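Local coordinates for uncharacterized protein MT2708 (Mycobacterium tuberculosis, PDB 2FGG) that is of unknown function but belongs to the Rv2632c-like family and is related to Rv1738 of the same organism, at residues K9-D14 / L30-R35; R35-V40 / N70-L75; G41-D46 / I61-S66. All coordinates share one frame; numbering follows the deposited sequence.

Interaction 1 of 3, residues K9-D14 / L30-R35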
ATOM      1  N   LYS A   9       7.751  10.959  14.537  1.00 69.31           N
ATOM      2  CA  LYS A   9       7.698   9.512  14.753  1.00 69.08           C
ATOM      3  C   LYS A   9       8.043   8.708  13.496  1.00 68.80           C
ATOM      4  O   LYS A   9       8.131   9.260  12.405  1.00 68.50           O
ATOM      5  CB  LYS A   9       6.342   9.086  15.324  1.00 69.21           C
ATOM      6  CG  LYS A   9       5.144   9.795  14.723  1.00 69.69           C
ATOM      7  CD  LYS A   9       3.903   9.480  15.521  1.00 70.59           C
ATOM      8  CE  LYS A   9       3.056  10.710  15.686  1.00 70.74           C
ATOM      9  NZ  LYS A   9       2.159  10.570  16.854  1.00 71.94           N
ATOM     10  N   THR A  10       8.218   7.399  13.673  1.00 68.76           N
ATOM     11  CA  THR A  10       8.805   6.525  12.663  1.00 68.79           C
ATOM     12  C   THR A  10       8.005   5.240  12.461  1.00 68.81           C
ATOM     13  O   THR A  10       7.773   4.482  13.396  1.00 68.76           O
ATOM     14  CB  THR A  10      10.278   6.192  13.033  1.00 68.72           C
ATOM     15  OG1 THR A  10      11.100   7.336  12.777  1.00 68.77           O
ATOM     16  CG2 THR A  10      10.816   5.007  12.236  1.00 69.24           C
ATOM     17  N   CYS A  11       7.581   5.014  11.224  1.00 69.27           N
ATOM     18  CA  CYS A  11       6.926   3.770  10.835  1.00 69.74           C
ATOM     19  C   CYS A  11       7.835   2.995   9.919  1.00 69.57           C
ATOM     20  O   CYS A  11       8.820   3.518   9.405  1.00 69.90           O
ATOM     21  CB  CYS A  11       5.634   4.031  10.061  1.00 69.44           C
ATOM     22  SG  CYS A  11       4.447   5.006  10.925  1.00 71.52           S
ATOM     23  N   GLN A  12       7.478   1.739   9.718  1.00 69.51           N
ATOM     24  CA  GLN A  12       7.982   0.977   8.607  1.00 69.33           C
ATOM     25  C   GLN A  12       6.821   0.305   7.921  1.00 68.86           C
ATOM     26  O   GLN A  12       5.911  -0.208   8.574  1.00 68.90           O
ATOM     27  CB  GLN A  12       8.995  -0.052   9.070  1.00 69.70           C
ATOM     28  CG  GLN A  12      10.357   0.549   9.257  1.00 71.28           C
ATOM     29  CD  GLN A  12      11.417  -0.491   9.355  1.00 73.34           C
ATOM     30  OE1 GLN A  12      11.346  -1.384  10.203  1.00 74.41           O
ATOM     31  NE2 GLN A  12      12.415  -0.401   8.482  1.00 74.31           N
ATOM     32  N   ILE A  13       6.847   0.343   6.598  1.00 68.02           N
ATOM     33  CA  ILE A  13       5.900  -0.388   5.795  1.00 67.39           C
ATOM     34  C   ILE A  13       6.658  -1.603   5.279  1.00 67.43           C
ATOM     35  O   ILE A  13       7.713  -1.463   4.666  1.00 67.34           O
ATOM     36  CB  ILE A  13       5.349   0.487   4.652  1.00 67.13           C
ATOM     37  CG1 ILE A  13       4.506   1.624   5.231  1.00 66.29           C
ATOM     38  CG2 ILE A  13       4.505  -0.330   3.686  1.00 66.75           C
ATOM     39  CD1 ILE A  13       4.388   2.800   4.323  1.00 64.26           C
ATOM     40  N   ASP A  14       6.127  -2.787   5.568  1.00 67.21           N
ATOM     41  CA  ASP A  14       6.749  -4.051   5.193  1.00 67.28           C
ATOM     42  C   ASP A  14       6.193  -4.530   3.854  1.00 67.21           C
ATOM     43  O   ASP A  14       5.030  -4.921   3.773  1.00 67.36           O
ATOM     44  CB  ASP A  14       6.485  -5.103   6.275  1.00 67.19           C
ATOM     45  CG  ASP A  14       7.172  -4.780   7.607  1.00 67.93           C
ATOM     46  OD1 ASP A  14       8.357  -4.384   7.612  1.00 68.21           O
ATOM     47  OD2 ASP A  14       6.528  -4.947   8.663  1.00 68.99           O
ATOM     48  N   LEU A  30       1.057  -1.876   6.758  1.00 64.82           N
ATOM     49  CA  LEU A  30       1.296  -0.814   7.728  1.00 64.42           C
ATOM     50  C   LEU A  30       0.447  -1.052   8.982  1.00 64.63           C
ATOM     51  O   LEU A  30      -0.754  -1.317   8.886  1.00 64.81           O
ATOM     52  CB  LEU A  30       0.973   0.554   7.103  1.00 64.24           C
ATOM     53  CG  LEU A  30       0.911   1.809   7.986  1.00 63.80           C
ATOM     54  CD1 LEU A  30       2.259   2.136   8.629  1.00 62.25           C
ATOM     55  CD2 LEU A  30       0.406   2.989   7.185  1.00 63.60           C
ATOM     56  N   SER A  31       1.076  -0.982  10.152  1.00 64.66           N
ATOM     57  CA  SER A  31       0.349  -0.989  11.415  1.00 64.75           C
ATOM     58  C   SER A  31      -0.017   0.439  11.759  1.00 64.80           C
ATOM     59  O   SER A  31       0.863   1.276  11.962  1.00 64.62           O
ATOM     60  CB  SER A  31       1.194  -1.595  12.531  1.00 64.82           C
ATOM     61  OG  SER A  31       1.207  -3.006  12.447  1.00 65.56           O
ATOM     62  N   TRP A  32      -1.316   0.720  11.811  1.00 65.22           N
ATOM     63  CA  TRP A  32      -1.790   2.094  12.009  1.00 65.80           C
ATOM     64  C   TRP A  32      -3.096   2.187  12.794  1.00 66.39           C
ATOM     65  O   TRP A  32      -4.067   1.497  12.486  1.00 66.50           O
ATOM     66  CB  TRP A  32      -1.923   2.833  10.670  1.00 65.41           C
ATOM     67  CG  TRP A  32      -2.211   4.288  10.842  1.00 64.91           C
ATOM     68  CD1 TRP A  32      -3.411   4.911  10.675  1.00 64.63           C
ATOM     69  CD2 TRP A  32      -1.284   5.299  11.250  1.00 64.84           C
ATOM     70  NE1 TRP A  32      -3.289   6.252  10.943  1.00 64.49           N
ATOM     71  CE2 TRP A  32      -1.994   6.517  11.301  1.00 64.68           C
ATOM     72  CE3 TRP A  32       0.079   5.294  11.579  1.00 64.53           C
ATOM     73  CZ2 TRP A  32      -1.386   7.726  11.665  1.00 64.78           C
ATOM     74  CZ3 TRP A  32       0.682   6.495  11.946  1.00 64.62           C
ATOM     75  CH2 TRP A  32      -0.051   7.693  11.982  1.00 64.81           C
ATOM     76  N   ALA A  33      -3.099   3.057  13.805  1.00 67.13           N
ATOM     77  CA  ALA A  33      -4.254   3.285  14.663  1.00 67.71           C
ATOM     78  C   ALA A  33      -4.836   1.967  15.158  1.00 68.34           C
ATOM     79  O   ALA A  33      -6.051   1.771  15.154  1.00 68.65           O
ATOM     80  CB  ALA A  33      -5.310   4.114  13.933  1.00 67.66           C
ATOM     81  N   GLY A  34      -3.957   1.059  15.570  1.00 68.92           N
ATOM     82  CA  GLY A  34      -4.379  -0.241  16.087  1.00 69.75           C
ATOM     83  C   GLY A  34      -4.970  -1.206  15.068  1.00 70.12           C
ATOM     84  O   GLY A  34      -5.660  -2.161  15.437  1.00 70.14           O
ATOM     85  N   ARG A  35      -4.698  -0.965  13.790  1.00 70.47           N
ATOM     86  CA  ARG A  35      -5.131  -1.883  12.744  1.00 71.11           C
ATOM     87  C   ARG A  35      -3.997  -2.232  11.776  1.00 70.86           C
ATOM     88  O   ARG A  35      -3.065  -1.452  11.574  1.00 70.70           O
ATOM     89  CB  ARG A  35      -6.375  -1.345  12.016  1.00 71.01           C
ATOM     90  CG  ARG A  35      -6.114  -0.212  11.035  1.00 72.23           C
ATOM     91  CD  ARG A  35      -7.376   0.577  10.698  1.00 72.33           C
ATOM     92  NE  ARG A  35      -7.680   1.558  11.739  1.00 74.99           N
ATOM     93  CZ  ARG A  35      -8.761   2.334  11.757  1.00 75.67           C
ATOM     94  NH1 ARG A  35      -9.657   2.252  10.776  1.00 76.24           N
ATOM     95  NH2 ARG A  35      -8.946   3.191  12.761  1.00 74.87           N
TER
HETATM   96  O   HOH W   1       4.057  -0.992  10.029  1.00 62.22           O

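Interaction 2 of 3, residues R35-V40 / N70-L75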
ATOM      1  N   ARG A  35      -4.698  -0.965  13.790  1.00 70.47           N
ATOM      2  CA  ARG A  35      -5.131  -1.883  12.744  1.00 71.11           C
ATOM      3  C   ARG A  35      -3.997  -2.232  11.776  1.00 70.86           C
ATOM      4  O   ARG A  35      -3.065  -1.452  11.574  1.00 70.70           O
ATOM      5  CB  ARG A  35      -6.375  -1.345  12.016  1.00 71.01           C
ATOM      6  CG  ARG A  35      -6.114  -0.212  11.035  1.00 72.23           C
ATOM      7  CD  ARG A  35      -7.376   0.577  10.698  1.00 72.33           C
ATOM      8  NE  ARG A  35      -7.680   1.558  11.739  1.00 74.99           N
ATOM      9  CZ  ARG A  35      -8.761   2.334  11.757  1.00 75.67           C
ATOM     10  NH1 ARG A  35      -9.657   2.252  10.776  1.00 76.24           N
ATOM     11  NH2 ARG A  35      -8.946   3.191  12.761  1.00 74.87           N
ATOM     12  N   GLN A  36      -4.077  -3.433  11.216  1.00 71.11           N
ATOM     13  CA  GLN A  36      -3.140  -3.895  10.208  1.00 71.22           C
ATOM     14  C   GLN A  36      -3.705  -3.491   8.875  1.00 71.12           C
ATOM     15  O   GLN A  36      -4.751  -3.979   8.465  1.00 71.16           O
ATOM     16  CB  GLN A  36      -2.992  -5.420  10.248  1.00 71.34           C
ATOM     17  CG  GLN A  36      -2.590  -5.986  11.597  1.00 72.67           C
ATOM     18  CD  GLN A  36      -1.250  -5.457  12.076  1.00 74.42           C
ATOM     19  OE1 GLN A  36      -0.313  -5.298  11.291  1.00 75.32           O
ATOM     20  NE2 GLN A  36      -1.152  -5.183  13.372  1.00 75.37           N
HETATM   21  N   MSE A  37      -3.027  -2.585   8.198  1.00 71.03           N
HETATM   22  CA  MSE A  37      -3.486  -2.156   6.895  1.00 71.61           C
HETATM   23  C   MSE A  37      -2.599  -2.758   5.820  1.00 69.78           C
HETATM   24  O   MSE A  37      -1.379  -2.723   5.927  1.00 69.84           O
HETATM   25  CB  MSE A  37      -3.506  -0.638   6.820  1.00 71.24           C
HETATM   26  CG  MSE A  37      -4.400  -0.021   7.868  1.00 72.72           C
HETATM   27 SE   MSE A  37      -4.401   1.908   7.774  1.00 77.05          SE
HETATM   28  CE  MSE A  37      -5.405   2.168   6.170  1.00 75.19           C
ATOM     29  N   VAL A  38      -3.222  -3.338   4.802  1.00 68.35           N
ATOM     30  CA  VAL A  38      -2.480  -3.972   3.718  1.00 66.50           C
ATOM     31  C   VAL A  38      -2.953  -3.444   2.382  1.00 65.52           C
ATOM     32  O   VAL A  38      -4.129  -3.528   2.048  1.00 65.37           O
ATOM     33  CB  VAL A  38      -2.608  -5.515   3.734  1.00 66.46           C
ATOM     34  CG1 VAL A  38      -1.647  -6.141   2.733  1.00 65.71           C
ATOM     35  CG2 VAL A  38      -2.340  -6.060   5.119  1.00 66.04           C
ATOM     36  N   GLY A  39      -2.019  -2.886   1.629  1.00 64.65           N
ATOM     37  CA  GLY A  39      -2.257  -2.514   0.246  1.00 63.83           C
ATOM     38  C   GLY A  39      -1.820  -3.661  -0.637  1.00 63.13           C
ATOM     39  O   GLY A  39      -0.751  -4.234  -0.427  1.00 62.87           O
ATOM     40  N   VAL A  40      -2.653  -4.017  -1.609  1.00 62.48           N
ATOM     41  CA  VAL A  40      -2.352  -5.137  -2.490  1.00 61.89           C
ATOM     42  C   VAL A  40      -2.268  -4.645  -3.928  1.00 61.67           C
ATOM     43  O   VAL A  40      -3.148  -3.929  -4.392  1.00 61.57           O
ATOM     44  CB  VAL A  40      -3.393  -6.272  -2.349  1.00 61.90           C
ATOM     45  CG1 VAL A  40      -2.878  -7.553  -2.991  1.00 61.77           C
ATOM     46  CG2 VAL A  40      -3.709  -6.533  -0.883  1.00 61.55           C
ATOM     47  N   ASN A  70      -4.888   5.014  -0.708  1.00 60.96           N
ATOM     48  CA  ASN A  70      -6.336   5.182  -0.816  1.00 61.11           C
ATOM     49  C   ASN A  70      -7.067   4.771   0.452  1.00 60.77           C
ATOM     50  O   ASN A  70      -8.050   5.393   0.841  1.00 61.24           O
ATOM     51  CB  ASN A  70      -6.901   4.404  -1.999  1.00 61.38           C
ATOM     52  CG  ASN A  70      -6.424   4.937  -3.342  1.00 64.45           C
ATOM     53  OD1 ASN A  70      -6.120   6.131  -3.503  1.00 67.10           O
ATOM     54  ND2 ASN A  70      -6.350   4.044  -4.324  1.00 66.86           N
ATOM     55  N   GLN A  71      -6.588   3.719   1.097  1.00 60.21           N
ATOM     56  CA  GLN A  71      -7.149   3.306   2.372  1.00 59.65           C
ATOM     57  C   GLN A  71      -6.885   4.366   3.438  1.00 59.36           C
ATOM     58  O   GLN A  71      -7.739   4.625   4.283  1.00 60.20           O
ATOM     59  CB  GLN A  71      -6.565   1.967   2.800  1.00 59.51           C
ATOM     60  CG  GLN A  71      -7.099   0.792   2.018  1.00 59.08           C
ATOM     61  CD  GLN A  71      -6.341  -0.457   2.327  1.00 59.29           C
ATOM     62  OE1 GLN A  71      -6.223  -0.848   3.479  1.00 60.88           O
ATOM     63  NE2 GLN A  71      -5.816  -1.094   1.303  1.00 59.51           N
ATOM     64  N   LEU A  72      -5.712   4.988   3.382  1.00 58.14           N
ATOM     65  CA  LEU A  72      -5.358   6.028   4.329  1.00 57.21           C
ATOM     66  C   LEU A  72      -6.127   7.332   4.077  1.00 56.96           C
ATOM     67  O   LEU A  72      -6.399   8.089   5.022  1.00 56.88           O
ATOM     68  CB  LEU A  72      -3.848   6.262   4.323  1.00 56.93           C
ATOM     69  CG  LEU A  72      -3.007   5.214   5.053  1.00 55.55           C
ATOM     70  CD1 LEU A  72      -1.559   5.314   4.644  1.00 53.74           C
ATOM     71  CD2 LEU A  72      -3.158   5.368   6.563  1.00 54.29           C
ATOM     72  N   PHE A  73      -6.480   7.581   2.814  1.00 56.19           N
ATOM     73  CA  PHE A  73      -7.328   8.717   2.456  1.00 55.43           C
ATOM     74  C   PHE A  73      -8.753   8.485   2.956  1.00 54.91           C
ATOM     75  O   PHE A  73      -9.398   9.393   3.469  1.00 55.11           O
ATOM     76  CB  PHE A  73      -7.331   8.971   0.945  1.00 55.43           C
ATOM     77  CG  PHE A  73      -6.081   9.647   0.423  1.00 55.55           C
ATOM     78  CD1 PHE A  73      -5.650  10.858   0.947  1.00 54.95           C
ATOM     79  CD2 PHE A  73      -5.358   9.083  -0.626  1.00 54.83           C
ATOM     80  CE1 PHE A  73      -4.496  11.478   0.456  1.00 54.93           C
ATOM     81  CE2 PHE A  73      -4.219   9.696  -1.123  1.00 53.05           C
ATOM     82  CZ  PHE A  73      -3.784  10.892  -0.579  1.00 54.50           C
ATOM     83  N   ALA A  74      -9.233   7.261   2.819  1.00 54.30           N
ATOM     84  CA  ALA A  74     -10.543   6.900   3.348  1.00 53.96           C
ATOM     85  C   ALA A  74     -10.587   7.020   4.873  1.00 53.54           C
ATOM     86  O   ALA A  74     -11.609   7.390   5.443  1.00 54.01           O
ATOM     87  CB  ALA A  74     -10.921   5.504   2.911  1.00 53.33           C
ATOM     88  N   LEU A  75      -9.474   6.720   5.529  1.00 53.38           N
ATOM     89  CA  LEU A  75      -9.405   6.797   6.984  1.00 52.79           C
ATOM     90  C   LEU A  75      -9.377   8.248   7.449  1.00 52.50           C
ATOM     91  O   LEU A  75     -10.001   8.601   8.453  1.00 52.62           O
ATOM     92  CB  LEU A  75      -8.189   6.038   7.505  1.00 52.68           C
ATOM     93  CG  LEU A  75      -8.005   5.947   9.023  1.00 53.05           C
ATOM     94  CD1 LEU A  75      -9.283   5.496   9.733  1.00 52.39           C
ATOM     95  CD2 LEU A  75      -6.864   5.016   9.343  1.00 53.01           C
TER
HETATM   96  O   HOH W   2      -6.226  -3.374   4.748  1.00 47.05           O

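Interaction 3 of 3, residues G41-D46 / I61-S66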
ATOM      1  N   GLY A  41      -1.189  -5.025  -4.610  1.00 61.64           N
ATOM      2  CA  GLY A  41      -0.964  -4.668  -6.006  1.00 62.00           C
ATOM      3  C   GLY A  41      -0.587  -5.854  -6.880  1.00 62.29           C
ATOM      4  O   GLY A  41       0.117  -6.753  -6.437  1.00 61.84           O
ATOM      5  N   LEU A  42      -1.052  -5.845  -8.128  1.00 62.99           N
ATOM      6  CA  LEU A  42      -0.850  -6.956  -9.054  1.00 64.10           C
ATOM      7  C   LEU A  42      -0.469  -6.491 -10.447  1.00 64.74           C
ATOM      8  O   LEU A  42      -1.091  -5.585 -10.989  1.00 64.67           O
ATOM      9  CB  LEU A  42      -2.128  -7.782  -9.157  1.00 64.12           C
ATOM     10  CG  LEU A  42      -2.392  -8.780  -8.037  1.00 64.87           C
ATOM     11  CD1 LEU A  42      -3.839  -8.699  -7.585  1.00 65.65           C
ATOM     12  CD2 LEU A  42      -2.034 -10.188  -8.497  1.00 65.91           C
ATOM     13  N   ALA A  43       0.557  -7.124 -11.005  1.00 65.93           N
ATOM     14  CA  ALA A  43       0.929  -7.016 -12.413  1.00 67.46           C
ATOM     15  C   ALA A  43       1.047  -8.471 -12.849  1.00 68.72           C
ATOM     16  O   ALA A  43       1.584  -9.242 -12.067  1.00 69.08           O
ATOM     17  CB  ALA A  43       2.259  -6.322 -12.522  1.00 67.30           C
ATOM     18  N   ARG A  44       0.610  -8.928 -14.034  1.00 70.58           N
ATOM     19  CA  ARG A  44       0.312  -8.259 -15.322  1.00 72.46           C
ATOM     20  C   ARG A  44       1.294  -8.891 -16.308  1.00 73.15           C
ATOM     21  O   ARG A  44       1.329 -10.115 -16.424  1.00 73.39           O
ATOM     22  CB  ARG A  44       0.396  -6.719 -15.319  1.00 72.62           C
ATOM     23  CG  ARG A  44      -0.966  -5.998 -15.359  1.00 73.38           C
ATOM     24  CD  ARG A  44      -0.839  -4.533 -15.786  1.00 73.59           C
ATOM     25  NE  ARG A  44      -1.165  -4.307 -17.197  1.00 77.34           N
ATOM     26  CZ  ARG A  44      -0.276  -4.065 -18.165  1.00 78.91           C
ATOM     27  NH1 ARG A  44       1.028  -4.013 -17.895  1.00 79.38           N
ATOM     28  NH2 ARG A  44      -0.692  -3.872 -19.416  1.00 79.56           N
ATOM     29  N   LEU A  45       2.068  -8.054 -17.005  1.00 74.32           N
ATOM     30  CA  LEU A  45       3.261  -8.434 -17.801  1.00 75.39           C
ATOM     31  C   LEU A  45       3.512  -9.931 -18.116  1.00 76.23           C
ATOM     32  O   LEU A  45       3.912 -10.679 -17.219  1.00 76.47           O
ATOM     33  CB  LEU A  45       4.533  -7.841 -17.151  1.00 75.32           C
ATOM     34  CG  LEU A  45       4.862  -6.334 -17.108  1.00 75.38           C
ATOM     35  CD1 LEU A  45       5.100  -5.740 -18.492  1.00 75.95           C
ATOM     36  CD2 LEU A  45       3.818  -5.515 -16.369  1.00 75.21           C
ATOM     37  N   ASP A  46       3.305 -10.390 -19.361  1.00 77.15           N
ATOM     38  CA  ASP A  46       2.677  -9.659 -20.488  1.00 78.07           C
ATOM     39  C   ASP A  46       2.623 -10.371 -21.876  1.00 78.44           C
ATOM     40  O   ASP A  46       2.517  -9.680 -22.896  1.00 78.56           O
ATOM     41  CB  ASP A  46       3.235  -8.222 -20.649  1.00 78.22           C
ATOM     42  CG  ASP A  46       4.682  -8.179 -21.162  1.00 78.97           C
ATOM     43  OD1 ASP A  46       5.243  -9.227 -21.569  1.00 79.20           O
ATOM     44  OD2 ASP A  46       5.256  -7.066 -21.165  1.00 79.75           O
ATOM     45  N   ILE A  61       4.453  -3.031  -6.695  1.00 53.59           N
ATOM     46  CA  ILE A  61       4.672  -2.200  -5.518  1.00 54.13           C
ATOM     47  C   ILE A  61       3.915  -0.885  -5.656  1.00 54.50           C
ATOM     48  O   ILE A  61       3.255  -0.445  -4.722  1.00 55.44           O
ATOM     49  CB  ILE A  61       6.169  -1.913  -5.276  1.00 54.26           C
ATOM     50  CG1 ILE A  61       6.932  -3.207  -4.991  1.00 54.67           C
ATOM     51  CG2 ILE A  61       6.348  -0.980  -4.100  1.00 54.84           C
ATOM     52  CD1 ILE A  61       8.436  -3.023  -4.976  1.00 56.00           C
ATOM     53  N   ALA A  62       3.999  -0.263  -6.826  1.00 54.50           N
ATOM     54  CA  ALA A  62       3.288   0.977  -7.083  1.00 54.42           C
ATOM     55  C   ALA A  62       1.784   0.817  -6.839  1.00 54.53           C
ATOM     56  O   ALA A  62       1.166   1.654  -6.200  1.00 55.26           O
ATOM     57  CB  ALA A  62       3.574   1.470  -8.498  1.00 53.89           C
ATOM     58  N   ARG A  63       1.199  -0.260  -7.340  1.00 54.58           N
ATOM     59  CA  ARG A  63      -0.234  -0.516  -7.148  1.00 54.37           C
ATOM     60  C   ARG A  63      -0.579  -0.841  -5.690  1.00 55.17           C
ATOM     61  O   ARG A  63      -1.628  -0.434  -5.192  1.00 55.68           O
ATOM     62  CB  ARG A  63      -0.707  -1.615  -8.086  1.00 53.47           C
ATOM     63  CG  ARG A  63      -0.482  -1.262  -9.531  1.00 51.83           C
ATOM     64  CD  ARG A  63      -0.909  -2.341 -10.474  1.00 49.30           C
ATOM     65  NE  ARG A  63      -1.199  -1.753 -11.776  1.00 48.81           N
ATOM     66  CZ  ARG A  63      -1.086  -2.384 -12.934  1.00 47.97           C
ATOM     67  NH1 ARG A  63      -0.680  -3.641 -12.969  1.00 47.31           N
ATOM     68  NH2 ARG A  63      -1.369  -1.748 -14.062  1.00 48.21           N
ATOM     69  N   ALA A  64       0.316  -1.552  -5.010  1.00 55.56           N
ATOM     70  CA  ALA A  64       0.158  -1.822  -3.594  1.00 56.27           C
ATOM     71  C   ALA A  64       0.156  -0.537  -2.773  1.00 56.63           C
ATOM     72  O   ALA A  64      -0.659  -0.379  -1.885  1.00 57.48           O
ATOM     73  CB  ALA A  64       1.228  -2.767  -3.112  1.00 55.85           C
ATOM     74  N   LEU A  65       1.065   0.383  -3.066  1.00 57.51           N
ATOM     75  CA  LEU A  65       1.172   1.629  -2.300  1.00 57.81           C
ATOM     76  C   LEU A  65       0.000   2.580  -2.555  1.00 58.33           C
ATOM     77  O   LEU A  65      -0.432   3.273  -1.643  1.00 58.49           O
ATOM     78  CB  LEU A  65       2.507   2.325  -2.584  1.00 57.79           C
ATOM     79  CG  LEU A  65       3.791   1.606  -2.156  1.00 56.94           C
ATOM     80  CD1 LEU A  65       4.995   2.426  -2.569  1.00 53.76           C
ATOM     81  CD2 LEU A  65       3.840   1.293  -0.658  1.00 56.02           C
ATOM     82  N   SER A  66      -0.489   2.608  -3.796  1.00 59.05           N
ATOM     83  CA  SER A  66      -1.704   3.328  -4.172  1.00 60.09           C
ATOM     84  C   SER A  66      -2.880   2.838  -3.376  1.00 60.01           C
ATOM     85  O   SER A  66      -3.685   3.632  -2.904  1.00 60.46           O
ATOM     86  CB  SER A  66      -2.052   3.108  -5.647  1.00 60.13           C
ATOM     87  OG  SER A  66      -0.973   3.446  -6.480  1.00 63.06           O
TER

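Interaction 1 of 3, residues K9-D14 / L30-R35
C11 and I13 both rest on one methyl group of L30, and this apolar cluster carries most of the contact. L30 CD1 stands 4.1 Å from C11 CB and is just as far from I13 CG1, so one methyl touches two side chains of the 9-14 segment. The side chains of I13 and L30 cross obliquely, and I13 CG1 also touches L30 CB.

A sulfur-aromatic contact lies next to this cluster. C11 SG is anti to the carbonyl carbon (chi1 -58°) and comes within 4.2 Å of W32 CZ3. It approaches the six-membered ring obliquely, 73° off the ring normal, so that CZ3 rather than the ring centre does the touching.

The polar link is indirect, since no direct hydrogen bond joins the two segments. A water bridges them, accepting from S31 N at 3.0 Å and donating to Q12 O; the modelled 2.5 Å to Q12 O is shorter than expected, so its exact length is doubtful. The backbones explain its position: I13 CA and L30 CA are 5.0 Å apart, whereas Q12 CA and S31 CA have already separated to 8.4 Å. D14 and R29 are joined by backbone hydrogen bonding, and continuing that antiparallel register would pair Q12 with S31; the water bridges the gap where the chains splay apart.

The 30-35 segment then turns back: W32 to R35 form a type I' turn, closed by W32 N to R35 O and R35 N to W32 O, which makes a tight two-residue hairpin. The contact thus lies at the fraying end of the pairing between strands 14-19 and 24-32. L30 reaches L68 and L72 of helix 54-83, W32 touches L75 of that helix, and strand 35-43 lies along the other edge of strand 24-32.

Interaction 2 of 3, residues R35-V40 / N70-L75
Q71 NE2 is held by two acceptors, V38 O across the contact and D67 OD1 one helical turn back. Its bond to V38 O is 3.1 Å long and almost straight, with an N-H...O angle of 171°. The acceptor lies in the amide plane of Q71, while the nitrogen sits well above the carbonyl plane of V38. At the amide's other end, Q71 OE1 receives a hydrogen bond of 2.8 Å from a water, which accepts from V38 N at 3.0 Å. With both ends engaged, the amide's rotation is fixed; V38 O is bonded directly, and V38 N through the water, to one side chain.

The apolar part centres on M37, a selenomethionine. The chain bends at chi3 (72°), placing CE 3.6 Å from Q71 CB, while SE lies 3.9 Å from L72 CD2. R35 and L75 meet tip to tip: L75 CD1 is 3.4 Å from R35 NH1, and CD2 stands over the centre of one guanidinium face.

The axes of strand 35-40 and helix 70-75 approach to 9.7 Å, with 135° between their N-to-C directions. M37 and G39 bond by their backbones to L30 and A28 of strand 24-32, whereas V38 and V40 turn polar groups to helix residues Q71 and D67. The arrangement is a three-stranded antiparallel beta-meander with the C-terminal helix packed on one face, against strands 24-32 and 35-43.

Interaction 3 of 3, residues G41-D46 / I61-S66
G41 meets the helix backbone directly: its CA lies 3.5 Å from A64 N and touches R63 CB. A CB on this glycine would point toward the helix and fall 2.3 Å from A64 N, a clash; its absence lets the strand come this close, with G41 CA 3.9 Å from A64 CA. A64 CB touches the strand backbone, 3.6 Å from G41 N.

At L42 the side chain points away from the helix, but the carbonyl faces it. R63 NH1 donates to L42 O over 2.8 Å at a bent 141°, the donor slightly tilted from the carbonyl plane and the oxygen somewhat out of the guanidinium plane, which fits the bend. The R63 chain, extended from CG to NE, runs past this oxygen. A43 CA lies at the guanidinium's edge.

R44, as modelled, crosses R63 at about a right angle, but its placement is doubtful: R44 CD lies 3.0 Å from R63 NH1, too short for an unbonded carbon and nitrogen, and a non-proline cis bond precedes R44. The 4.1 Å between like-charged R44 NE and R63 NH2 carries the same doubt.

The axes of strand 41-43 and helix 61-66 pass at 6.0 Å, nearly antiparallel at 153°. G41 also bonds through its backbone to A26 of strand 24-32, which A64 touches too, while A43, R44 and L45 pack on L59 nearer the start of helix 54-83.

Overall arrangement
The three contacts follow strand 35-43 and its neighbours: interaction 1 at the hairpin end, interactions 2 and 3 successively along strand and helix. Interactions 1 and 2 have centres 10 Å apart, share R35 and touch directly: L30 O and M37 N, 2.7 Å apart, form a probable hydrogen bond, and W32 CD1 is 3.7 Å from L75 CD2. Interactions 2 and 3 use the same strand, 35-43, and the same helix, 54-83, with centres 16 Å apart; both segments of interaction 3 lie in the chain between those of interaction 2, and G39 O meets A64 CB at 3.6 Å. Interactions 1 and 3 lie on opposite sides of the chain's centre, their own centres 21 Å and nearest atoms about 5 Å apart.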